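Local coordinates for piwi domain-containing protein (Vanderwaltozyma polyspora, PDB 5THE) that forms the C-terminal lobe of a budding yeast Argonaute, built round a Piwi domain, and probably binds guide RNA and contributes to cleavage of RNA targets, at residues 353-356 with 357-361; 530-534 with 535-539; 256-260 with 261-265; 540-543 with 544-547; 89-92 with 93-97. One frame throughout, in Å; residues are numbered along the deposited sequence.

Contact 1 (353-356 with 357-361); sequences QVVK and IEVKS
The side-chain amide of Gln-353 has Ile-357 above its plane at the nitrogen end, with NE2 only 3.4 Å from Ile-357 CG1. The two side chains run side by side in the same direction; a bend of the glutamine at chi2 (-53°) carries its amide over to the isoleucine. One face of the Glu-358 carboxylate is covered by both methyls of Val-354: CG1 lies 3.9 Å from OE2, and CG2 approaches OE1 from the same side. Oxygen OE1 of Glu-358 meets Arg-343 in a salt bridge and takes the N-H of Ile-313, while OE2 is bonded to the Tyr-341 hydroxyl, so this buried carboxylate is gripped at both oxygens and would probably stay charged. The stretch belongs to helix 351-373, the helical connection between parallel strands 339-344 and 383-389 in the RNase H-like Piwi domain. Its backbone widens here into a pi-type turn. Ile-357 N donates to Gln-353 O (2.8 Å), four residues back, but Val-359 N reaches five back to Val-354 O at 2.9 Å, arriving nearly in line with the carbonyl (165°); Val-354 O also takes a weak bond from Glu-358 N. Lys-360 N makes a weak, longer bond to Val-355 O of the same five-residue kind. On the inner side of the helix Val-355 CG1 lies 4.4 Å from Val-359 CB, and both valines pack on Tyr-458 of strand 452-459.

Contact 2 (530-534 with 535-539); sequences SKNVL and LPQVN
With Asn-532 CG turned opposite its carbonyl carbon (chi1 -71°) and Gln-537 folded back at two successive bonds (chi1 -75°, chi2 -59°), the Gln-537 amide bonds a water that Asn-532 OD1 reaches weakly. The amides do not bond to each other; the nearest approach of the two residues is Asn-532 OD1 to Gln-537 CG, 4.4 Å. The water accepts from Gln-537 NE2 at 2.7 Å and donates to the backbone O of Leu-535 at 2.9 Å, the asparagine being its third partner. Gln-537 NE2 also reaches Tyr-302 O, which helps to fix the amide. The last helical bond runs from Leu-535 N to Lys-531 O (2.8 Å), after which Leu-535 leaves helical geometry. Pro-536 has no N-H with which to take the next carbonyl, and its CA comes to 3.2 Å from Asn-532 O in a CH...O contact, its ring carbons CB and CG lying against the same oxygen. At the other end Ser-530 OG accepts from Val-533 N at 3.3 Å. Leu-534 and Leu-535 pack between helix 490-515 and strand 300-305, and Lys-531 makes a salt bridge with Asp-306. The result is a single-turn helix with a serine N-cap, followed, after the one residue Leu-535, by a proline and an extended chain, within the C-terminal part of the Argonaute lobe.

Contact 3 (256-260 with 261-265); sequences LLIDK and ESNLP
Among the backbone bonds, Asp-259 N gives its hydrogen to Leu-264 O at 2.8 Å, but the return bond from Leu-264 N is weak and the pairing loose; beside it Ile-258 and Pro-265 form an antiparallel non-hydrogen-bonded pair, their CA atoms 4.1 Å apart. The carbonyl O of Asp-259 also draws a weak bond from Asn-263 N, so two consecutive residues face one, a G1 beta bulge in which Asn-263 takes the left-handed conformation (phi 55°). Side-chain bonds brace the loop. The carboxylate of Asp-259, set anti to its own nitrogen (chi1 -178°), offers OD1 to Glu-261 N at 2.9 Å, closing an Asx turn; the donor arrives on the anti side, 33° out of the carboxylate plane. Its other oxygen, OD2, is bonded to Thr-337 OG1, which also bonds Ser-262 OG and so ties both residues to a neighbouring loop. Lys-260, bent at chi2 and chi4, curls back and places NZ in the carbonyl plane of Ile-258, 3.0 Å from its O; the same amine reaches Lys-255 O. Apolar and CH contacts are looser: Ile-258 CG1 lies 4.5 Å from Pro-265 CB, and Pro-265 CA meets Leu-257 O at 3.5 Å. The hairpin joins short strand 258-259 to strand 264-274 of the Piwi domain, with Leu-257 resting on Ile-471 of helix 465-475 and Pro-265 O bonded to Tyr-327 of helix 320-329.

Contact 4 (540-543 with 544-547); sequences DNIK and SVMY
A type I beta turn from Ile-542 to Val-545 reverses the chain, closed by a bond of 2.8 Å from Val-545 N to Ile-542 O. The side chains of its first and last residues meet, Ile-542 CB lying 4.0 Å from Val-545 CB. Further along, the Tyr-547 ring receives the end of Ile-542 over one face. Methyl CD1 is 3.8 Å from the ring centroid and 25° off the ring normal, a CH-pi contact displaced toward CG and CD1 of the ring. Both residues adopt the less common first torsion, which sets CG1 of Ile-542 and CG of Tyr-547 between nitrogen and carbonyl carbon (chi1 55° and 56°), and their side chains cross at about a right angle. Tyr-547 CD1 also lies against Ile-542 O, at 3.3 Å. One water accepts from Ser-544 N at 2.8 Å and donates to Asn-541 O, bridging Asn-541 and Ser-544; a second lies within bonding distance of the carbonyl oxygens of Lys-543 and Val-545. Lys-543 sends its amine away to a salt bridge with Asp-301, and Tyr-547 packs on Leu-498 and Phe-505 of helix 490-515. Directly after the beta turn, Met-546 is the centre of an inverse gamma turn, with a weak bond from Tyr-547 N to Val-545 O. Two successive tight turns shape this part of the C-terminal tail, whose nearest atom is about 6 Å from the bound nucleic acid, a course consistent with the tails of other Argonautes, which end near the guide-binding groove.

Contact 5 (89-92 with 93-97); sequences TAPP and ASMES
Met-95 brings its methyl CE up to the CB-CG edge of the Pro-91 ring, 3.7 Å from Pro-91 CG and 3.8 Å from CB. The chain starts with CG anti to the backbone nitrogen (chi1 -178°) and then bends the same way twice (chi2 -82°, chi3 -76°), a hook that lets the methyl reach that edge while the two side chains cross at a slant. The base of the same side chain is packed too: Met-95 CB is 3.3 Å from Pro-92 O. Ser-94 OG lies 3.9 Å from Pro-92 CB. The backbone follows a type I beta turn from Pro-92 to Met-95, with Met-95 N donating to Pro-92 O at 2.9 Å. A water bridges the next step, accepting from Glu-96 N and lying 3.1 Å from Pro-92 O. Pro-91 also packs on Asn-85 and Met-95 on Phe-83, both of strand 77-85. A proline-led turn of this kind carries the chain from that strand into helix 95-111, the strand-to-helix passage of the parallel alpha/beta layer that matches the Rossmann-like MID domain of Argonautes.

In the fold
Contacts 2 and 4 are the pair that touch: their centres are 15 Å apart along the C-terminal tail, where Gln-537 OE1 probably bonds to Lys-543 NZ and Val-538 CG1 packs on Tyr-547 CE1. Contact 4 comes closest to the nucleic acid, its nearest atom about 6 Å away, against about 13 Å for contact 2, 14 Å for contact 5, 18 Å for contact 3 and 22 Å for contact 1. Contact 1 on helix 351-373 and contact 3 in the hairpin 258-259/264-274 both lie in the Piwi domain, their centres 25 Å apart. Contact 5, at the surface, at the start of helix 95-111, has its centre about 55 Å from those of contacts 1 and 3, across the chain's centre.

Contact 1 (353-356 with 357-361)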
loop_
_atom_site.group_PDB
_atom_site.type_symbol
_atom_site.label_atom_id
_atom_site.label_comp_id
_atom_site.label_asym_id
_atom_site.label_seq_id
_atom_site.Cartn_x
_atom_site.Cartn_y
_atom_site.Cartn_z
ATOM N N GLN A 353 10.986 -3.896 -21.823
ATOM C CA GLN A 353 11.705 -2.739 -21.308
ATOM C C GLN A 353 11.769 -2.745 -19.785
ATOM O O GLN A 353 12.765 -2.303 -19.206
ATOM C CB GLN A 353 11.051 -1.457 -21.826
ATOM C CG GLN A 353 11.320 -1.215 -23.297
ATOM C CD GLN A 353 12.813 -1.261 -23.606
ATOM O OE1 GLN A 353 13.337 -2.288 -24.048
ATOM N NE2 GLN A 353 13.506 -0.156 -23.353
ATOM N N VAL A 354 10.724 -3.242 -19.116
ATOM C CA VAL A 354 10.797 -3.406 -17.662
ATOM C C VAL A 354 11.993 -4.272 -17.285
ATOM O O VAL A 354 12.746 -3.961 -16.352
ATOM C CB VAL A 354 9.486 -3.998 -17.105
ATOM C CG1 VAL A 354 9.685 -4.426 -15.650
ATOM C CG2 VAL A 354 8.327 -2.986 -17.230
ATOM N N VAL A 355 12.201 -5.370 -18.003
ATOM C CA VAL A 355 13.343 -6.215 -17.665
ATOM C C VAL A 355 14.643 -5.555 -18.121
ATOM O O VAL A 355 15.579 -5.386 -17.333
ATOM C CB VAL A 355 13.170 -7.622 -18.253
ATOM C CG1 VAL A 355 14.324 -8.510 -17.827
ATOM C CG2 VAL A 355 11.849 -8.230 -17.769
ATOM N N LYS A 356 14.701 -5.129 -19.388
ATOM C CA LYS A 356 15.966 -4.654 -19.946
ATOM C C LYS A 356 16.420 -3.358 -19.292
ATOM O O LYS A 356 17.625 -3.081 -19.245
ATOM C CB LYS A 356 15.849 -4.459 -21.463
ATOM C CG LYS A 356 16.043 -5.727 -22.273
ATOM C CD LYS A 356 15.749 -5.499 -23.752
ATOM C CE LYS A 356 16.260 -6.654 -24.619
ATOM N NZ LYS A 356 15.605 -7.960 -24.320
ATOM N N ILE A 357 15.489 -2.555 -18.783
ATOM C CA ILE A 357 15.810 -1.263 -18.194
ATOM C C ILE A 357 15.704 -1.304 -16.682
ATOM O O ILE A 357 16.664 -0.983 -15.977
ATOM C CB ILE A 357 14.928 -0.139 -18.780
ATOM C CG1 ILE A 357 15.048 -0.089 -20.305
ATOM C CG2 ILE A 357 15.307 1.205 -18.124
ATOM C CD1 ILE A 357 16.467 0.113 -20.772
ATOM N N GLU A 358 14.526 -1.648 -16.159
ATOM C CA GLU A 358 14.276 -1.509 -14.729
ATOM C C GLU A 358 14.960 -2.609 -13.924
ATOM O O GLU A 358 15.634 -2.320 -12.934
ATOM C CB GLU A 358 12.768 -1.490 -14.453
ATOM C CG GLU A 358 12.048 -0.294 -15.047
ATOM C CD GLU A 358 10.541 -0.300 -14.778
ATOM O OE1 GLU A 358 9.808 0.413 -15.501
ATOM O OE2 GLU A 358 10.085 -1.011 -13.846
ATOM N N VAL A 359 14.821 -3.877 -14.327
ATOM C CA VAL A 359 15.509 -4.932 -13.580
ATOM C C VAL A 359 17.023 -4.730 -13.654
ATOM O O VAL A 359 17.727 -4.813 -12.638
ATOM C CB VAL A 359 15.094 -6.332 -14.076
ATOM C CG1 VAL A 359 15.920 -7.414 -13.371
ATOM C CG2 VAL A 359 13.613 -6.572 -13.845
ATOM N N LYS A 360 17.541 -4.422 -14.850
ATOM C CA LYS A 360 18.961 -4.093 -14.993
ATOM C C LYS A 360 19.351 -2.909 -14.118
ATOM O O LYS A 360 20.425 -2.905 -13.507
ATOM C CB LYS A 360 19.293 -3.786 -16.456
ATOM C CG LYS A 360 20.750 -3.343 -16.682
ATOM C CD LYS A 360 21.008 -2.950 -18.142
ATOM C CE LYS A 360 22.303 -2.151 -18.262
ATOM N NZ LYS A 360 22.840 -2.101 -19.642
ATOM N N SER A 361 18.497 -1.889 -14.048
ATOM C CA SER A 361 18.805 -0.754 -13.188
ATOM C C SER A 361 18.895 -1.177 -11.728
ATOM O O SER A 361 19.766 -0.703 -10.989
ATOM C CB SER A 361 17.759 0.338 -13.368
ATOM O OG SER A 361 17.964 1.363 -12.414
#

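Contact 2 (530-534 with 535-539)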
loop_
_atom_site.group_PDB
_atom_site.type_symbol
_atom_site.label_atom_id
_atom_site.label_comp_id
_atom_site.label_asym_id
_atom_site.label_seq_id
_atom_site.Cartn_x
_atom_site.Cartn_y
_atom_site.Cartn_z
ATOM N N SER A 530 13.390 22.376 -12.720
ATOM C CA SER A 530 14.062 21.151 -12.316
ATOM C C SER A 530 13.084 20.181 -11.640
ATOM O O SER A 530 12.034 20.575 -11.121
ATOM C CB SER A 530 15.219 21.463 -11.373
ATOM O OG SER A 530 14.763 21.608 -10.045
ATOM N N LYS A 531 13.446 18.890 -11.660
ATOM C CA LYS A 531 12.628 17.865 -11.015
ATOM C C LYS A 531 12.403 18.182 -9.547
ATOM O O LYS A 531 11.276 18.105 -9.050
ATOM C CB LYS A 531 13.290 16.493 -11.144
ATOM C CG LYS A 531 13.272 15.892 -12.525
ATOM C CD LYS A 531 13.908 14.507 -12.475
ATOM C CE LYS A 531 13.878 13.821 -13.829
ATOM N NZ LYS A 531 14.073 12.344 -13.666
ATOM N N ASN A 532 13.473 18.537 -8.831
ATOM C CA ASN A 532 13.375 18.750 -7.396
ATOM C C ASN A 532 12.570 19.980 -7.036
ATOM O O ASN A 532 12.194 20.125 -5.871
ATOM C CB ASN A 532 14.766 18.864 -6.770
ATOM C CG ASN A 532 15.485 17.541 -6.743
ATOM O OD1 ASN A 532 15.211 16.694 -5.893
ATOM N ND2 ASN A 532 16.397 17.342 -7.691
ATOM N N VAL A 533 12.339 20.887 -7.979
ATOM C CA VAL A 533 11.442 22.002 -7.712
ATOM C C VAL A 533 10.001 21.630 -8.041
ATOM O O VAL A 533 9.074 22.000 -7.313
ATOM C CB VAL A 533 11.899 23.259 -8.480
ATOM C CG1 VAL A 533 10.878 24.390 -8.322
ATOM C CG2 VAL A 533 13.273 23.718 -7.985
ATOM N N LEU A 534 9.782 20.897 -9.133
ATOM C CA LEU A 534 8.423 20.453 -9.433
ATOM C C LEU A 534 7.930 19.464 -8.389
ATOM O O LEU A 534 6.754 19.477 -8.011
ATOM C CB LEU A 534 8.356 19.824 -10.827
ATOM C CG LEU A 534 8.498 20.770 -12.023
ATOM C CD1 LEU A 534 8.666 19.973 -13.313
ATOM C CD2 LEU A 534 7.289 21.739 -12.101
ATOM N N LEU A 535 8.810 18.590 -7.922
ATOM C CA LEU A 535 8.429 17.522 -7.002
ATOM C C LEU A 535 9.523 17.405 -5.962
ATOM O O LEU A 535 10.395 16.534 -6.047
ATOM C CB LEU A 535 8.204 16.204 -7.749
ATOM C CG LEU A 535 7.649 15.026 -6.947
ATOM C CD1 LEU A 535 6.518 15.492 -6.038
ATOM C CD2 LEU A 535 7.157 13.970 -7.906
ATOM N N PRO A 536 9.509 18.281 -4.955
ATOM C CA PRO A 536 10.535 18.226 -3.916
ATOM C C PRO A 536 10.417 16.937 -3.130
ATOM O O PRO A 536 9.338 16.342 -3.029
ATOM C CB PRO A 536 10.221 19.440 -3.029
ATOM C CG PRO A 536 9.119 20.210 -3.749
ATOM C CD PRO A 536 8.429 19.221 -4.616
ATOM N N GLN A 537 11.554 16.507 -2.592
ATOM C CA GLN A 537 11.588 15.335 -1.740
ATOM C C GLN A 537 10.997 15.661 -0.387
ATOM O O GLN A 537 11.125 16.764 0.139
ATOM C CB GLN A 537 13.015 14.818 -1.554
ATOM C CG GLN A 537 13.539 14.087 -2.775
ATOM C CD GLN A 537 12.654 12.910 -3.120
ATOM O OE1 GLN A 537 12.367 12.084 -2.257
ATOM N NE2 GLN A 537 12.186 12.845 -4.377
ATOM N N VAL A 538 10.351 14.664 0.179
ATOM C CA VAL A 538 9.706 14.831 1.454
ATOM C C VAL A 538 10.770 15.009 2.531
ATOM O O VAL A 538 11.913 14.547 2.396
ATOM C CB VAL A 538 8.802 13.599 1.660
ATOM C CG1 VAL A 538 9.390 12.634 2.607
ATOM C CG2 VAL A 538 7.380 13.996 1.970
ATOM N N ASN A 539 10.420 15.785 3.554
ATOM C CA ASN A 539 11.218 15.976 4.757
ATOM C C ASN A 539 11.840 14.663 5.222
ATOM O O ASN A 539 11.164 13.634 5.284
ATOM C CB ASN A 539 10.291 16.553 5.842
ATOM C CG ASN A 539 11.019 16.963 7.105
ATOM O OD1 ASN A 539 11.712 16.164 7.730
ATOM N ND2 ASN A 539 10.852 18.224 7.493
HETATM O O HOH W 1 12.603 14.710 -6.298
#

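Contact 3 (256-260 with 261-265)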
loop_
_atom_site.group_PDB
_atom_site.type_symbol
_atom_site.label_atom_id
_atom_site.label_comp_id
_atom_site.label_asym_id
_atom_site.label_seq_id
_atom_site.Cartn_x
_atom_site.Cartn_y
_atom_site.Cartn_z
ATOM N N LEU A 256 7.801 -18.371 4.000
ATOM C CA LEU A 256 7.781 -18.329 2.547
ATOM C C LEU A 256 8.619 -17.184 2.004
ATOM O O LEU A 256 9.191 -17.289 0.917
ATOM C CB LEU A 256 6.338 -18.196 2.071
ATOM C CG LEU A 256 6.049 -18.755 0.686
ATOM C CD1 LEU A 256 6.197 -20.270 0.678
ATOM C CD2 LEU A 256 4.654 -18.332 0.275
ATOM N N LEU A 257 8.703 -16.080 2.741
ATOM C CA LEU A 257 9.433 -14.908 2.282
ATOM C C LEU A 257 10.765 -14.744 2.999
ATOM O O LEU A 257 11.287 -13.627 3.082
ATOM C CB LEU A 257 8.564 -13.660 2.448
ATOM C CG LEU A 257 7.458 -13.524 1.387
ATOM C CD1 LEU A 257 6.464 -12.443 1.754
ATOM C CD2 LEU A 257 8.095 -13.227 0.038
ATOM N N ILE A 258 11.326 -15.832 3.523
ATOM C CA ILE A 258 12.626 -15.803 4.184
ATOM C C ILE A 258 13.581 -16.700 3.411
ATOM O O ILE A 258 13.258 -17.853 3.098
ATOM C CB ILE A 258 12.522 -16.221 5.662
ATOM C CG1 ILE A 258 11.733 -15.148 6.432
ATOM C CG2 ILE A 258 13.916 -16.406 6.294
ATOM C CD1 ILE A 258 11.538 -15.468 7.888
ATOM N N ASP A 259 14.734 -16.148 3.059
ATOM C CA ASP A 259 15.773 -16.916 2.385
ATOM C C ASP A 259 16.334 -17.921 3.383
ATOM O O ASP A 259 16.954 -17.529 4.372
ATOM C CB ASP A 259 16.853 -15.968 1.882
ATOM C CG ASP A 259 17.966 -16.669 1.115
ATOM O OD1 ASP A 259 18.132 -17.903 1.240
ATOM O OD2 ASP A 259 18.692 -15.955 0.380
ATOM N N LYS A 260 16.123 -19.212 3.125
ATOM C CA LYS A 260 16.544 -20.235 4.078
ATOM C C LYS A 260 18.054 -20.280 4.244
ATOM O O LYS A 260 18.538 -20.569 5.341
ATOM C CB LYS A 260 16.031 -21.612 3.654
ATOM C CG LYS A 260 14.516 -21.708 3.559
ATOM C CD LYS A 260 13.835 -20.994 4.727
ATOM C CE LYS A 260 12.310 -21.064 4.634
ATOM N NZ LYS A 260 11.775 -20.483 3.365
ATOM N N GLU A 261 18.820 -19.991 3.185
ATOM C CA GLU A 261 20.272 -20.147 3.289
ATOM C C GLU A 261 20.889 -19.088 4.198
ATOM O O GLU A 261 21.802 -19.386 4.978
ATOM C CB GLU A 261 20.906 -20.102 1.899
ATOM C CG GLU A 261 20.415 -21.199 0.937
ATOM C CD GLU A 261 20.624 -22.622 1.431
ATOM O OE1 GLU A 261 21.777 -23.000 1.699
ATOM O OE2 GLU A 261 19.628 -23.369 1.548
ATOM N N SER A 262 20.407 -17.846 4.111
ATOM C CA SER A 262 20.919 -16.741 4.910
ATOM C C SER A 262 20.058 -16.463 6.126
ATOM O O SER A 262 20.477 -15.694 6.993
ATOM C CB SER A 262 21.007 -15.461 4.056
ATOM O OG SER A 262 19.721 -15.154 3.527
ATOM N N ASN A 263 18.867 -17.062 6.199
ATOM C CA ASN A 263 17.888 -16.760 7.239
ATOM C C ASN A 263 17.567 -15.266 7.265
ATOM O O ASN A 263 17.383 -14.655 8.317
ATOM C CB ASN A 263 18.353 -17.249 8.609
ATOM C CG ASN A 263 17.211 -17.336 9.593
ATOM O OD1 ASN A 263 16.087 -17.679 9.219
ATOM N ND2 ASN A 263 17.471 -16.978 10.843
ATOM N N LEU A 264 17.522 -14.663 6.089
ATOM C CA LEU A 264 17.230 -13.257 6.002
ATOM C C LEU A 264 15.953 -13.063 5.196
ATOM O O LEU A 264 15.743 -13.760 4.196
ATOM C CB LEU A 264 18.382 -12.491 5.338
ATOM C CG LEU A 264 19.633 -12.291 6.197
ATOM C CD1 LEU A 264 20.764 -11.781 5.328
ATOM C CD2 LEU A 264 19.330 -11.321 7.333
ATOM N N PRO A 265 15.077 -12.151 5.614
ATOM C CA PRO A 265 13.829 -11.946 4.872
ATOM C C PRO A 265 14.100 -11.382 3.489
ATOM O O PRO A 265 15.029 -10.599 3.283
ATOM C CB PRO A 265 13.059 -10.949 5.742
ATOM C CG PRO A 265 14.115 -10.202 6.471
ATOM C CD PRO A 265 15.180 -11.244 6.770
#

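Contact 4 (540-543 with 544-547)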
loop_
_atom_site.group_PDB
_atom_site.type_symbol
_atom_site.label_atom_id
_atom_site.label_comp_id
_atom_site.label_asym_id
_atom_site.label_seq_id
_atom_site.Cartn_x
_atom_site.Cartn_y
_atom_site.Cartn_z
ATOM N N ASP A 540 13.132 14.702 5.566
ATOM C CA ASP A 540 13.820 13.490 6.020
ATOM C C ASP A 540 13.139 12.816 7.211
ATOM O O ASP A 540 13.337 11.610 7.415
ATOM C CB ASP A 540 15.273 13.805 6.388
ATOM C CG ASP A 540 16.195 13.820 5.182
ATOM O OD1 ASP A 540 15.789 13.323 4.109
ATOM O OD2 ASP A 540 17.333 14.319 5.311
ATOM N N ASN A 541 12.356 13.566 8.006
ATOM C CA ASN A 541 11.634 12.992 9.145
ATOM C C ASN A 541 10.794 11.790 8.732
ATOM O O ASN A 541 10.646 10.833 9.499
ATOM C CB ASN A 541 10.697 14.031 9.782
ATOM C CG ASN A 541 11.421 15.057 10.636
ATOM O OD1 ASN A 541 12.523 14.817 11.125
ATOM N ND2 ASN A 541 10.782 16.208 10.837
ATOM N N ILE A 542 10.203 11.835 7.539
ATOM C CA ILE A 542 9.195 10.853 7.189
ATOM C C ILE A 542 9.613 9.982 6.014
ATOM O O ILE A 542 8.820 9.169 5.551
ATOM C CB ILE A 542 7.832 11.521 6.915
ATOM C CG1 ILE A 542 7.966 12.597 5.848
ATOM C CG2 ILE A 542 7.236 12.095 8.203
ATOM C CD1 ILE A 542 6.644 12.850 5.151
ATOM N N LYS A 543 10.851 10.114 5.536
ATOM C CA LYS A 543 11.278 9.285 4.413
ATOM C C LYS A 543 11.212 7.799 4.749
ATOM O O LYS A 543 11.011 6.968 3.856
ATOM C CB LYS A 543 12.686 9.691 3.965
ATOM C CG LYS A 543 12.720 10.193 2.521
ATOM C CD LYS A 543 13.919 11.089 2.238
ATOM C CE LYS A 543 13.885 11.629 0.808
ATOM N NZ LYS A 543 14.121 10.559 -0.224
ATOM N N SER A 544 11.337 7.440 6.026
ATOM C CA SER A 544 11.206 6.057 6.452
ATOM C C SER A 544 9.830 5.760 7.033
ATOM O O SER A 544 9.653 4.740 7.700
ATOM C CB SER A 544 12.293 5.708 7.472
ATOM O OG SER A 544 13.574 5.932 6.917
ATOM N N VAL A 545 8.859 6.624 6.795
ATOM C CA VAL A 545 7.520 6.481 7.346
ATOM C C VAL A 545 6.552 6.247 6.201
ATOM O O VAL A 545 6.743 6.771 5.097
ATOM C CB VAL A 545 7.135 7.738 8.157
ATOM C CG1 VAL A 545 5.686 7.661 8.638
ATOM C CG2 VAL A 545 8.110 7.923 9.330
ATOM N N MET A 546 5.515 5.441 6.461
ATOM C CA MET A 546 4.411 5.255 5.514
ATOM C C MET A 546 3.420 6.418 5.612
ATOM O O MET A 546 2.243 6.248 5.930
ATOM C CB MET A 546 3.705 3.925 5.761
ATOM C CG MET A 546 4.543 2.685 5.494
ATOM S SD MET A 546 3.713 1.173 6.052
ATOM C CE MET A 546 2.308 1.114 4.922
ATOM N N TYR A 547 3.923 7.630 5.325
ATOM C CA TYR A 547 3.075 8.813 5.388
ATOM C C TYR A 547 1.968 8.771 4.353
ATOM O O TYR A 547 0.983 9.503 4.484
ATOM C CB TYR A 547 3.906 10.085 5.201
ATOM C CG TYR A 547 4.703 10.109 3.919
ATOM C CD1 TYR A 547 5.990 9.579 3.873
ATOM C CD2 TYR A 547 4.174 10.672 2.756
ATOM C CE1 TYR A 547 6.727 9.593 2.704
ATOM C CE2 TYR A 547 4.911 10.694 1.572
ATOM C CZ TYR A 547 6.181 10.150 1.554
ATOM O OH TYR A 547 6.928 10.168 0.396
HETATM O O HOH W 2 11.475 8.669 8.524
HETATM O O HOH W 3 8.282 6.317 3.089
#

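Contact 5 (89-92 with 93-97)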
loop_
_atom_site.group_PDB
_atom_site.type_symbol
_atom_site.label_atom_id
_atom_site.label_comp_id
_atom_site.label_asym_id
_atom_site.label_seq_id
_atom_site.Cartn_x
_atom_site.Cartn_y
_atom_site.Cartn_z
ATOM N N THR A 89 -18.515 29.920 5.585
ATOM C CA THR A 89 -19.294 30.200 6.780
ATOM C C THR A 89 -18.544 29.712 8.008
ATOM O O THR A 89 -17.711 28.803 7.934
ATOM C CB THR A 89 -20.656 29.504 6.742
ATOM O OG1 THR A 89 -20.453 28.092 6.619
ATOM C CG2 THR A 89 -21.488 29.996 5.583
ATOM N N ALA A 90 -18.859 30.319 9.150
ATOM C CA ALA A 90 -18.371 29.771 10.401
ATOM C C ALA A 90 -18.994 28.396 10.620
ATOM O O ALA A 90 -20.114 28.136 10.169
ATOM C CB ALA A 90 -18.704 30.691 11.577
ATOM N N PRO A 91 -18.287 27.481 11.277
ATOM C CA PRO A 91 -18.908 26.211 11.627
ATOM C C PRO A 91 -20.052 26.438 12.593
ATOM O O PRO A 91 -20.094 27.463 13.300
ATOM C CB PRO A 91 -17.761 25.420 12.280
ATOM C CG PRO A 91 -16.658 26.393 12.499
ATOM C CD PRO A 91 -16.841 27.507 11.539
ATOM N N PRO A 92 -21.012 25.514 12.652
ATOM C CA PRO A 92 -22.119 25.666 13.608
ATOM C C PRO A 92 -21.605 25.757 15.034
ATOM O O PRO A 92 -20.551 25.209 15.373
ATOM C CB PRO A 92 -22.952 24.393 13.403
ATOM C CG PRO A 92 -22.553 23.876 12.085
ATOM C CD PRO A 92 -21.120 24.273 11.876
ATOM N N ALA A 93 -22.377 26.449 15.877
ATOM C CA ALA A 93 -21.975 26.649 17.264
ATOM C C ALA A 93 -21.798 25.327 17.997
ATOM O O ALA A 93 -21.014 25.247 18.946
ATOM C CB ALA A 93 -22.999 27.518 17.994
ATOM N N SER A 94 -22.493 24.279 17.562
ATOM C CA SER A 94 -22.390 22.977 18.207
ATOM C C SER A 94 -21.095 22.232 17.881
ATOM O O SER A 94 -20.801 21.218 18.526
ATOM C CB SER A 94 -23.585 22.121 17.810
ATOM O OG SER A 94 -23.670 22.012 16.398
ATOM N N MET A 95 -20.306 22.710 16.919
ATOM C CA MET A 95 -19.181 21.915 16.431
ATOM C C MET A 95 -18.123 21.736 17.507
ATOM O O MET A 95 -17.525 20.659 17.625
ATOM C CB MET A 95 -18.569 22.572 15.190
ATOM C CG MET A 95 -17.410 21.792 14.564
ATOM S SD MET A 95 -15.833 22.089 15.401
ATOM C CE MET A 95 -15.398 23.716 14.785
ATOM N N GLU A 96 -17.858 22.792 18.277
ATOM C CA GLU A 96 -16.753 22.756 19.225
ATOM C C GLU A 96 -16.911 21.604 20.210
ATOM O O GLU A 96 -15.998 20.789 20.376
ATOM C CB GLU A 96 -16.654 24.087 19.961
ATOM C CG GLU A 96 -15.552 24.111 21.002
ATOM C CD GLU A 96 -15.656 25.302 21.933
ATOM O OE1 GLU A 96 -16.180 26.356 21.505
ATOM O OE2 GLU A 96 -15.215 25.178 23.097
ATOM N N SER A 97 -18.077 21.507 20.857
ATOM C CA SER A 97 -18.281 20.424 21.819
ATOM C C SER A 97 -18.529 19.093 21.119
ATOM O O SER A 97 -18.153 18.039 21.641
ATOM C CB SER A 97 -19.432 20.760 22.777
ATOM O OG SER A 97 -20.623 21.025 22.066
HETATM O O HOH W 4 -18.374 25.689 17.464
#